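Local coordinates for F420-dependent methylenetetrahydromethanopterin dehydrogenase (Methanopyrus kandleri, PDB 1QV9) that catalyses the reversible, coenzyme F420-dependent interconversion of methenyl- and methylenetetrahydromethanopterin in methanogenesis from carbon dioxide, at the interface of chains A and B. Residues are numbered along the deposited sequence; one frame, centred on the assembly and turned at random. Chains: chain A/B, F420-dependent methylenetetrahydromethanopterin dehydrogenase.

The interface of chains A and B. Residues chain A 21-22, 25, 35, 37; chain B 13, 41-42, 137.
With its hydroxyl swung opposite the backbone N (chi1 -170°), B:Ser41 reaches across to A:Asp21, whose carboxylate is tucked between its own backbone N and carbonyl carbon (chi1 52°). The pair sits in one patch of the two-fold symmetric interface between two subunits of this MTD-family dehydrogenase, a homohexamer built as a trimer of dimers; every contact has a twin with the chains exchanged. B:Ser41 OG donates to A:Asp21 OD2 at 2.6 Å, approaching the anti side of that carboxylate oxygen and lying 19° out of its plane. The same hydroxyl, B:Ser41 OG, also touches water 1 at 2.6 Å. Water 1 passes the link on to the main-chain carbonyl A:Asp21 O at 2.8 Å. One serine thus ties both the side chain and the backbone of the aspartate to chain B. The ring edge of A:Phe35 faces the water in plane, while A:Val37 CG2 lies by the B:Ser41 backbone N.

Next to it, selenomethionine A:Met22 runs into chain B. A:Met22 CG presses on the B:Val42 methyl CG1 at 3.4 Å, a tight fit. A:Met22 SE, reached before the chain bends at chi3, lies 3.5 Å from the amide carbon CG of B:Asn13, and the two side chains cross at about a right angle; the bend then turns the methyl CE. From helix 134-150, selenomethionine B:Met137 brings its methyl CE to 3.7 Å from A:Met22 CB, near the latter's carbonyl oxygen. The other valine methyl, B:Val42 CG2, turns towards A:Asp25 and packs against A:Asp25 CG, the carboxylate carbon, at 3.8 Å.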
loop_
_atom_site.group_PDB
_atom_site.type_symbol
_atom_site.label_atom_id
_atom_site.label_comp_id
_atom_site.label_asym_id
_atom_site.label_seq_id
_atom_site.Cartn_x
_atom_site.Cartn_y
_atom_site.Cartn_z
ATOM N N ASP A 21 29.548 13.365 5.923
ATOM C CA ASP A 21 30.572 13.749 4.961
ATOM C C ASP A 21 30.128 13.538 3.514
ATOM O O ASP A 21 30.436 14.352 2.630
ATOM C CB ASP A 21 31.885 12.988 5.217
ATOM C CG ASP A 21 31.687 11.465 5.315
ATOM O OD1 ASP A 21 30.909 11.029 6.189
ATOM O OD2 ASP A 21 32.300 10.714 4.509
HETATM N N MSE A 22 29.390 12.466 3.255
HETATM C CA MSE A 22 28.992 12.203 1.885
HETATM C C MSE A 22 27.976 13.182 1.329
HETATM O O MSE A 22 27.878 13.352 0.107
HETATM C CB MSE A 22 28.516 10.759 1.749
HETATM C CG MSE A 22 29.672 9.844 2.055
HETATM SE SE MSE A 22 29.289 7.994 1.818
HETATM C CE MSE A 22 28.305 7.667 3.407
ATOM N N ASP A 25 29.717 15.800 -1.015
ATOM C CA ASP A 25 30.386 15.554 -2.321
ATOM C C ASP A 25 29.729 14.279 -2.854
ATOM O O ASP A 25 30.382 13.218 -3.019
ATOM C CB ASP A 25 31.872 15.358 -2.042
ATOM C CG ASP A 25 32.703 15.227 -3.286
ATOM O OD1 ASP A 25 32.220 15.622 -4.386
ATOM O OD2 ASP A 25 33.857 14.748 -3.130
ATOM N N PHE A 35 38.620 15.403 2.298
ATOM C CA PHE A 35 38.288 14.980 3.655
ATOM C C PHE A 35 39.022 13.712 4.059
ATOM O O PHE A 35 39.453 12.912 3.226
ATOM C CB PHE A 35 36.784 14.639 3.756
ATOM C CG PHE A 35 35.849 15.736 3.303
ATOM C CD1 PHE A 35 34.716 15.439 2.574
ATOM C CD2 PHE A 35 36.067 17.050 3.675
ATOM C CE1 PHE A 35 33.795 16.454 2.213
ATOM C CE2 PHE A 35 35.153 18.065 3.316
ATOM C CZ PHE A 35 34.021 17.753 2.584
ATOM N N VAL A 37 38.343 10.657 7.090
ATOM C CA VAL A 37 37.337 10.159 8.033
ATOM C C VAL A 37 38.000 9.111 8.914
ATOM O O VAL A 37 38.691 8.227 8.404
ATOM C CB VAL A 37 36.128 9.549 7.280
ATOM C CG1 VAL A 37 35.055 9.071 8.286
ATOM C CG2 VAL A 37 35.552 10.571 6.346
ATOM N N ASN B 13 31.604 4.852 -2.027
ATOM C CA ASN B 13 30.563 4.282 -1.162
ATOM C C ASN B 13 29.799 3.154 -1.810
ATOM O O ASN B 13 29.393 3.227 -2.972
ATOM C CB ASN B 13 29.577 5.354 -0.714
ATOM C CG ASN B 13 28.611 4.846 0.363
ATOM O OD1 ASN B 13 29.035 4.337 1.429
ATOM N ND2 ASN B 13 27.315 4.951 0.082
ATOM N N SER B 41 36.289 9.420 2.553
ATOM C CA SER B 41 34.910 9.671 2.206
ATOM C C SER B 41 34.601 9.120 0.806
ATOM O O SER B 41 35.088 8.024 0.458
ATOM C CB SER B 41 34.615 11.195 2.334
ATOM O OG SER B 41 33.219 11.425 2.225
ATOM N N VAL B 42 33.862 9.848 -0.022
ATOM C CA VAL B 42 33.468 9.350 -1.342
ATOM C C VAL B 42 34.572 9.330 -2.399
ATOM O O VAL B 42 34.418 8.701 -3.459
ATOM C CB VAL B 42 32.334 10.217 -1.914
ATOM C CG1 VAL B 42 31.129 10.283 -0.948
ATOM C CG2 VAL B 42 32.873 11.597 -2.116
HETATM N N MSE B 137 20.901 10.825 -3.087
HETATM C CA MSE B 137 21.958 9.836 -2.805
HETATM C C MSE B 137 21.686 9.118 -1.464
HETATM O O MSE B 137 22.022 7.952 -1.284
HETATM C CB MSE B 137 23.330 10.494 -2.717
HETATM C CG MSE B 137 24.379 9.563 -2.122
HETATM SE SE MSE B 137 25.946 10.468 -1.483
HETATM C CE MSE B 137 25.264 11.241 0.158
HETATM O O HOH W 1 32.524 13.631 0.949
#